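Local structure of ditrans,polycis-undecaprenyl-diphosphate synthase ((2E,6E)-farnesyl-diphosphate specific) (Acinetobacter baumannii, 6ACS) at residues Ala98-Ser110 and Thr132-Ala144. The protein probably catalyses the sequential condensation of eight isopentenyl diphosphates with farnesyl diphosphate, yielding the undecaprenyl diphosphate needed for bacterial cell wall synthesis. Numbering follows the deposited sequence. Where two conformers were deposited one is given.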
ATOM      1  N   ALA B  98     -19.018  13.798 -10.578  1.00 30.29           N
ATOM      2  CA  ALA B  98     -19.164  12.581 -11.369  1.00 32.13           C
ATOM      3  C   ALA B  98     -19.104  11.376 -10.441  1.00 33.74           C
ATOM      4  O   ALA B  98     -18.194  11.274  -9.613  1.00 32.17           O
ATOM      5  CB  ALA B  98     -18.063  12.487 -12.427  1.00 30.81           C
ATOM      6  N   LEU B  99     -20.052  10.458 -10.599  1.00 31.11           N
ATOM      7  CA  LEU B  99     -20.084   9.239  -9.805  1.00 30.34           C
ATOM      8  C   LEU B  99     -19.393   8.101 -10.546  1.00 31.83           C
ATOM      9  O   LEU B  99     -19.591   7.917 -11.753  1.00 34.03           O
ATOM     10  CB  LEU B  99     -21.531   8.855  -9.495  1.00 36.88           C
ATOM     11  CG  LEU B  99     -21.807   7.817  -8.414  0.51 36.07           C
ATOM     12  CD1 LEU B  99     -21.062   8.157  -7.134  0.51 34.15           C
ATOM     13  CD2 LEU B  99     -23.301   7.751  -8.167  0.51 36.62           C
ATOM     14  N   ARG B 100     -18.591   7.327  -9.811  1.00 25.85           N
ATOM     15  CA  ARG B 100     -17.885   6.183 -10.366  1.00 27.89           C
ATOM     16  C   ARG B 100     -17.953   5.032  -9.370  1.00 23.05           C
ATOM     17  O   ARG B 100     -18.099   5.247  -8.165  1.00 27.51           O
ATOM     18  CB  ARG B 100     -16.426   6.561 -10.670  1.00 32.31           C
ATOM     19  CG  ARG B 100     -15.669   5.524 -11.462  0.51 36.18           C
ATOM     20  CD  ARG B 100     -14.217   5.930 -11.717  0.51 35.61           C
ATOM     21  NE  ARG B 100     -14.085   7.147 -12.511  0.51 35.24           N
ATOM     22  CZ  ARG B 100     -12.971   7.509 -13.141  0.51 33.75           C
ATOM     23  NH1 ARG B 100     -11.891   6.737 -13.077  0.51 31.71           N
ATOM     24  NH2 ARG B 100     -12.934   8.639 -13.835  0.51 33.09           N
ATOM     25  N   PHE B 101     -17.869   3.802  -9.879  1.00 23.82           N
ATOM     26  CA  PHE B 101     -17.851   2.628  -9.021  1.00 25.59           C
ATOM     27  C   PHE B 101     -16.643   1.781  -9.384  1.00 27.90           C
ATOM     28  O   PHE B 101     -16.305   1.653 -10.566  1.00 25.73           O
ATOM     29  CB  PHE B 101     -19.145   1.824  -9.166  1.00 27.15           C
ATOM     30  CG  PHE B 101     -20.366   2.633  -8.873  1.00 25.24           C
ATOM     31  CD1 PHE B 101     -20.999   3.334  -9.888  1.00 27.42           C
ATOM     32  CD2 PHE B 101     -20.834   2.752  -7.569  1.00 26.36           C
ATOM     33  CE1 PHE B 101     -22.117   4.113  -9.620  1.00 31.76           C
ATOM     34  CE2 PHE B 101     -21.960   3.537  -7.287  1.00 27.54           C
ATOM     35  CZ  PHE B 101     -22.593   4.214  -8.316  1.00 31.71           C
ATOM     36  N   ILE B 102     -15.963   1.252  -8.367  1.00 23.96           N
ATOM     37  CA  ILE B 102     -14.871   0.314  -8.618  1.00 23.79           C
ATOM     38  C   ILE B 102     -15.152  -0.973  -7.862  1.00 24.84           C
ATOM     39  O   ILE B 102     -15.861  -0.984  -6.850  1.00 25.64           O
ATOM     40  CB  ILE B 102     -13.485   0.861  -8.226  1.00 23.77           C
ATOM     41  CG1 ILE B 102     -13.496   1.260  -6.750  1.00 23.80           C
ATOM     42  CG2 ILE B 102     -13.094   2.034  -9.148  1.00 25.50           C
ATOM     43  CD1 ILE B 102     -12.150   1.818  -6.258  1.00 25.85           C
ATOM     44  N   GLY B 103     -14.600  -2.067  -8.376  1.00 24.63           N
ATOM     45  CA  GLY B 103     -14.804  -3.376  -7.798  1.00 25.98           C
ATOM     46  C   GLY B 103     -15.307  -4.366  -8.821  1.00 31.03           C
ATOM     47  O   GLY B 103     -15.539  -4.049  -9.987  1.00 27.55           O
ATOM     48  N   ASP B 104     -15.465  -5.598  -8.357  1.00 26.88           N
ATOM     49  CA  ASP B 104     -15.907  -6.710  -9.183  1.00 31.27           C
ATOM     50  C   ASP B 104     -17.400  -6.581  -9.419  1.00 34.94           C
ATOM     51  O   ASP B 104     -18.178  -6.510  -8.462  1.00 36.72           O
ATOM     52  CB  ASP B 104     -15.560  -8.010  -8.467  1.00 32.90           C
ATOM     53  CG  ASP B 104     -15.811  -9.256  -9.300  1.00 38.64           C
ATOM     54  OD1 ASP B 104     -16.367  -9.200 -10.423  1.00 40.63           O
ATOM     55  OD2 ASP B 104     -15.424 -10.326  -8.790  1.00 41.70           O
ATOM     56  N   ARG B 105     -17.805  -6.534 -10.680  1.00 30.90           N
ATOM     57  CA  ARG B 105     -19.227  -6.443 -10.972  1.00 34.17           C
ATOM     58  C   ARG B 105     -19.807  -7.774 -11.400  1.00 36.84           C
ATOM     59  O   ARG B 105     -21.031  -7.885 -11.518  1.00 41.76           O
ATOM     60  CB  ARG B 105     -19.492  -5.387 -12.059  1.00 35.65           C
ATOM     61  CG  ARG B 105     -19.005  -3.992 -11.673  1.00 35.61           C
ATOM     62  CD  ARG B 105     -19.455  -2.911 -12.656  1.00 35.81           C
ATOM     63  NE  ARG B 105     -18.834  -1.621 -12.333  1.00 31.42           N
ATOM     64  CZ  ARG B 105     -19.073  -0.484 -12.987  1.00 37.96           C
ATOM     65  NH1 ARG B 105     -19.926  -0.467 -14.008  1.00 40.39           N
ATOM     66  NH2 ARG B 105     -18.468   0.636 -12.618  1.00 36.84           N
ATOM     67  N   SER B 106     -18.965  -8.793 -11.574  1.00 37.64           N
ATOM     68  CA  SER B 106     -19.424 -10.028 -12.203  1.00 42.62           C
ATOM     69  C   SER B 106     -20.422 -10.793 -11.343  1.00 48.16           C
ATOM     70  O   SER B 106     -21.200 -11.586 -11.884  1.00 57.13           O
ATOM     71  CB  SER B 106     -18.228 -10.914 -12.557  1.00 42.39           C
ATOM     72  OG  SER B 106     -17.566 -11.389 -11.397  1.00 44.76           O
ATOM     73  N   ARG B 107     -20.433 -10.582 -10.030  1.00 47.85           N
ATOM     74  CA  ARG B 107     -21.366 -11.282  -9.158  1.00 53.75           C
ATOM     75  C   ARG B 107     -22.408 -10.363  -8.529  1.00 52.91           C
ATOM     76  O   ARG B 107     -23.109 -10.780  -7.602  1.00 56.94           O
ATOM     77  CB  ARG B 107     -20.607 -12.075  -8.092  1.00 63.30           C
ATOM     78  CG  ARG B 107     -19.733 -13.180  -8.696  1.00 71.40           C
ATOM     79  CD  ARG B 107     -19.114 -14.088  -7.646  1.00 77.71           C
ATOM     80  NE  ARG B 107     -18.434 -13.344  -6.590  1.00 83.44           N
ATOM     81  CZ  ARG B 107     -17.169 -12.936  -6.659  1.00 84.87           C
ATOM     82  NH1 ARG B 107     -16.438 -13.205  -7.733  1.00 85.88           N
ATOM     83  NH2 ARG B 107     -16.633 -12.262  -5.648  1.00 83.33           N
ATOM     84  N   LEU B 108     -22.546  -9.125  -9.024  1.00 46.25           N
ATOM     85  CA  LEU B 108     -23.553  -8.230  -8.478  1.00 43.18           C
ATOM     86  C   LEU B 108     -24.907  -8.472  -9.141  1.00 44.82           C
ATOM     87  O   LEU B 108     -24.970  -8.907 -10.296  1.00 45.77           O
ATOM     88  CB  LEU B 108     -23.150  -6.780  -8.694  1.00 42.02           C
ATOM     89  CG  LEU B 108     -21.883  -6.303  -8.005  1.00 42.66           C
ATOM     90  CD1 LEU B 108     -21.687  -4.826  -8.310  1.00 39.90           C
ATOM     91  CD2 LEU B 108     -22.010  -6.540  -6.508  1.00 42.08           C
ATOM     92  N   PRO B 109     -26.008  -8.178  -8.445  1.00 44.72           N
ATOM     93  CA  PRO B 109     -27.320  -8.277  -9.095  1.00 49.99           C
ATOM     94  C   PRO B 109     -27.360  -7.388 -10.329  1.00 50.16           C
ATOM     95  O   PRO B 109     -26.817  -6.280 -10.338  1.00 45.37           O
ATOM     96  CB  PRO B 109     -28.297  -7.782  -8.018  1.00 49.83           C
ATOM     97  CG  PRO B 109     -27.551  -7.875  -6.721  1.00 50.13           C
ATOM     98  CD  PRO B 109     -26.101  -7.677  -7.060  1.00 45.07           C
ATOM     99  N   SER B 110     -28.018  -7.886 -11.376  1.00 51.79           N
ATOM    100  CA  SER B 110     -28.047  -7.160 -12.642  1.00 55.15           C
ATOM    101  C   SER B 110     -28.683  -5.783 -12.490  1.00 53.91           C
ATOM    102  O   SER B 110     -28.279  -4.838 -13.178  1.00 57.88           O
ATOM    103  CB  SER B 110     -28.769  -7.987 -13.707  1.00 57.93           C
ATOM    104  OG  SER B 110     -30.057  -8.374 -13.269  1.00 61.10           O
ATOM    105  N   THR B 132     -15.968   8.212  -6.037  1.00 22.49           N
ATOM    106  CA  THR B 132     -15.924   6.794  -6.372  1.00 22.12           C
ATOM    107  C   THR B 132     -16.365   5.971  -5.173  1.00 24.59           C
ATOM    108  O   THR B 132     -15.851   6.156  -4.061  1.00 24.30           O
ATOM    109  CB  THR B 132     -14.520   6.376  -6.810  1.00 22.97           C
ATOM    110  OG1 THR B 132     -14.161   7.117  -7.988  1.00 25.09           O
ATOM    111  CG2 THR B 132     -14.491   4.869  -7.126  1.00 22.71           C
ATOM    112  N   ILE B 133     -17.321   5.071  -5.405  1.00 21.98           N
ATOM    113  CA  ILE B 133     -17.804   4.129  -4.401  1.00 22.73           C
ATOM    114  C   ILE B 133     -17.239   2.757  -4.746  1.00 24.55           C
ATOM    115  O   ILE B 133     -17.449   2.239  -5.855  1.00 25.20           O
ATOM    116  CB  ILE B 133     -19.343   4.088  -4.347  1.00 26.22           C
ATOM    117  CG1 ILE B 133     -19.939   5.501  -4.294  1.00 29.51           C
ATOM    118  CG2 ILE B 133     -19.806   3.186  -3.211  1.00 26.43           C
ATOM    119  CD1 ILE B 133     -19.508   6.334  -3.127  1.00 32.35           C
ATOM    120  N   ALA B 134     -16.502   2.179  -3.801  1.00 23.09           N
ATOM    121  CA  ALA B 134     -15.905   0.862  -3.980  1.00 23.95           C
ATOM    122  C   ALA B 134     -16.913  -0.177  -3.513  1.00 25.41           C
ATOM    123  O   ALA B 134     -17.317  -0.173  -2.347  1.00 29.47           O
ATOM    124  CB  ALA B 134     -14.584   0.762  -3.212  1.00 25.59           C
ATOM    125  N   VAL B 135     -17.342  -1.044  -4.429  1.00 24.56           N
ATOM    126  CA  VAL B 135     -18.357  -2.057  -4.160  1.00 25.29           C
ATOM    127  C   VAL B 135     -17.786  -3.402  -4.580  1.00 25.65           C
ATOM    128  O   VAL B 135     -17.331  -3.551  -5.720  1.00 26.68           O
ATOM    129  CB  VAL B 135     -19.662  -1.772  -4.930  1.00 28.50           C
ATOM    130  CG1 VAL B 135     -20.714  -2.846  -4.636  1.00 31.78           C
ATOM    131  CG2 VAL B 135     -20.184  -0.355  -4.629  1.00 28.09           C
ATOM    132  N   SER B 136     -17.821  -4.381  -3.670  1.00 25.60           N
ATOM    133  CA  SER B 136     -17.201  -5.685  -3.922  1.00 29.53           C
ATOM    134  C   SER B 136     -15.774  -5.500  -4.418  1.00 28.30           C
ATOM    135  O   SER B 136     -15.339  -6.131  -5.391  1.00 25.16           O
ATOM    136  CB  SER B 136     -18.010  -6.523  -4.919  1.00 37.23           C
ATOM    137  OG  SER B 136     -19.260  -6.887  -4.363  1.00 41.34           O
ATOM    138  N   TYR B 137     -15.056  -4.603  -3.746  1.00 25.36           N
ATOM    139  CA  TYR B 137     -13.722  -4.182  -4.132  1.00 22.72           C
ATOM    140  C   TYR B 137     -12.687  -4.710  -3.143  1.00 27.06           C
ATOM    141  O   TYR B 137     -12.939  -4.757  -1.937  1.00 26.34           O
ATOM    142  CB  TYR B 137     -13.640  -2.643  -4.186  1.00 21.69           C
ATOM    143  CG  TYR B 137     -12.244  -2.191  -4.502  1.00 20.57           C
ATOM    144  CD1 TYR B 137     -11.836  -2.049  -5.816  1.00 21.42           C
ATOM    145  CD2 TYR B 137     -11.326  -1.933  -3.484  1.00 22.23           C
ATOM    146  CE1 TYR B 137     -10.537  -1.678  -6.128  1.00 22.01           C
ATOM    147  CE2 TYR B 137     -10.022  -1.563  -3.776  1.00 21.15           C
ATOM    148  CZ  TYR B 137      -9.630  -1.447  -5.099  1.00 23.91           C
ATOM    149  OH  TYR B 137      -8.344  -1.080  -5.387  1.00 20.86           O
ATOM    150  N   GLY B 138     -11.513  -5.059  -3.653  1.00 24.05           N
ATOM    151  CA  GLY B 138     -10.331  -5.224  -2.818  1.00 23.93           C
ATOM    152  C   GLY B 138      -9.109  -4.823  -3.616  1.00 23.00           C
ATOM    153  O   GLY B 138      -9.086  -4.957  -4.840  1.00 22.40           O
ATOM    154  N   GLY B 139      -8.079  -4.328  -2.922  1.00 18.99           N
ATOM    155  CA  GLY B 139      -6.888  -3.887  -3.638  1.00 21.13           C
ATOM    156  C   GLY B 139      -6.163  -5.027  -4.329  1.00 21.53           C
ATOM    157  O   GLY B 139      -5.625  -4.876  -5.433  1.00 21.37           O
ATOM    158  N   MET B 140      -6.113  -6.181  -3.677  1.00 19.96           N
ATOM    159  CA  MET B 140      -5.527  -7.342  -4.323  1.00 20.68           C
ATOM    160  C   MET B 140      -6.345  -7.770  -5.529  1.00 19.82           C
ATOM    161  O   MET B 140      -5.770  -8.117  -6.568  1.00 20.68           O
ATOM    162  CB  MET B 140      -5.402  -8.494  -3.329  1.00 20.68           C
ATOM    163  CG  MET B 140      -4.307  -8.240  -2.293  1.00 23.19           C
ATOM    164  SD  MET B 140      -4.105  -9.650  -1.149  1.00 30.42           S
ATOM    165  CE  MET B 140      -5.513  -9.462  -0.077  0.55 31.91           C
ATOM    166  N   TRP B 141      -7.678  -7.793  -5.391  1.00 20.49           N
ATOM    167  CA  TRP B 141      -8.528  -8.124  -6.530  1.00 22.13           C
ATOM    168  C   TRP B 141      -8.235  -7.192  -7.695  1.00 22.29           C
ATOM    169  O   TRP B 141      -8.124  -7.636  -8.835  1.00 22.39           O
ATOM    170  CB  TRP B 141     -10.016  -8.035  -6.154  1.00 23.16           C
ATOM    171  CG  TRP B 141     -10.872  -8.037  -7.402  1.00 26.49           C
ATOM    172  CD1 TRP B 141     -11.328  -9.130  -8.079  1.00 26.79           C
ATOM    173  CD2 TRP B 141     -11.291  -6.893  -8.155  1.00 24.85           C
ATOM    174  NE1 TRP B 141     -12.027  -8.733  -9.205  1.00 27.18           N
ATOM    175  CE2 TRP B 141     -12.016  -7.366  -9.270  1.00 28.49           C
ATOM    176  CE3 TRP B 141     -11.141  -5.510  -7.986  1.00 26.17           C
ATOM    177  CZ2 TRP B 141     -12.561  -6.509 -10.221  1.00 28.45           C
ATOM    178  CZ3 TRP B 141     -11.688  -4.655  -8.940  1.00 27.60           C
ATOM    179  CH2 TRP B 141     -12.397  -5.163 -10.034  1.00 32.07           C
ATOM    180  N   ASP B 142      -8.117  -5.894  -7.406  1.00 20.10           N
ATOM    181  CA  ASP B 142      -7.877  -4.860  -8.419  1.00 21.78           C
ATOM    182  C   ASP B 142      -6.580  -5.142  -9.169  1.00 20.53           C
ATOM    183  O   ASP B 142      -6.536  -5.138 -10.410  1.00 20.75           O
ATOM    184  CB  ASP B 142      -7.840  -3.503  -7.677  1.00 20.95           C
ATOM    185  CG  ASP B 142      -7.806  -2.262  -8.583  1.00 24.28           C
ATOM    186  OD1 ASP B 142      -7.840  -2.357  -9.828  1.00 23.16           O
ATOM    187  OD2 ASP B 142      -7.776  -1.138  -7.998  1.00 23.42           O
ATOM    188  N   ILE B 143      -5.517  -5.431  -8.411  1.00 18.83           N
ATOM    189  CA  ILE B 143      -4.212  -5.714  -8.987  1.00 20.99           C
ATOM    190  C   ILE B 143      -4.242  -6.996  -9.815  1.00 20.64           C
ATOM    191  O   ILE B 143      -3.713  -7.041 -10.935  1.00 20.62           O
ATOM    192  CB  ILE B 143      -3.177  -5.770  -7.852  1.00 19.94           C
ATOM    193  CG1 ILE B 143      -2.870  -4.340  -7.374  1.00 22.56           C
ATOM    194  CG2 ILE B 143      -1.904  -6.511  -8.279  1.00 18.91           C
ATOM    195  CD1 ILE B 143      -2.255  -4.274  -5.979  1.00 21.82           C
ATOM    196  N   ALA B 144      -4.860  -8.062  -9.289  1.00 20.18           N
ATOM    197  CA  ALA B 144      -4.894  -9.313 -10.048  1.00 19.47           C
ATOM    198  C   ALA B 144      -5.792  -9.191 -11.277  1.00 21.96           C
ATOM    199  O   ALA B 144      -5.533  -9.826 -12.299  1.00 23.58           O
ATOM    200  CB  ALA B 144      -5.328 -10.486  -9.145  1.00 21.96           C
TER
HETATM  201  O   HOH W   1     -18.454  -3.266  -8.198  1.00 32.31           O
HETATM  202  O   HOH W   2     -12.984 -10.662 -11.200  1.00 45.01           O
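With Ile102 CG1 held between its backbone N and carbonyl carbon (chi1 57°) and the ring of Tyr137 swung anti to its own N (chi1 177°), Ile102 CD1 is set over one face of that ring, a CH-pi contact 4.1 Å from the centroid. The pair lies at the C-terminal ends of the two strands of the beta-alpha-beta unit 97-102, 110-123, 129-134, whose first strand is outermost in the parallel sheet, and it illustrates how neighbouring parallel strands stay joined beyond their last bridge. Along the strands and one residue past the second, Ile133 N donates to Arg100 O, and Ile102 is gripped twice: its N donates to Ile133 O, while its O receives Val135 N at 2.8 Å. On the face under helix 110-123, Phe101 lies alongside Ile133, CD2 to CB 3.8 Å; on the other, Ile102 CG2 meets Thr132 CG2. Past the strands, Asp104 N donates to Ser136 O at 3.0 Å from above the carbonyl plane. The same N lies over one face of the Trp141 indole, near its rim, so the loop packs on the first turn of helix 139-155. Asp104 OD1 reaches forward to accept from Ser106 N, an Asx turn, and also from Ser106 OG, and Trp141 NE1 donates to a water 2.9 Å away.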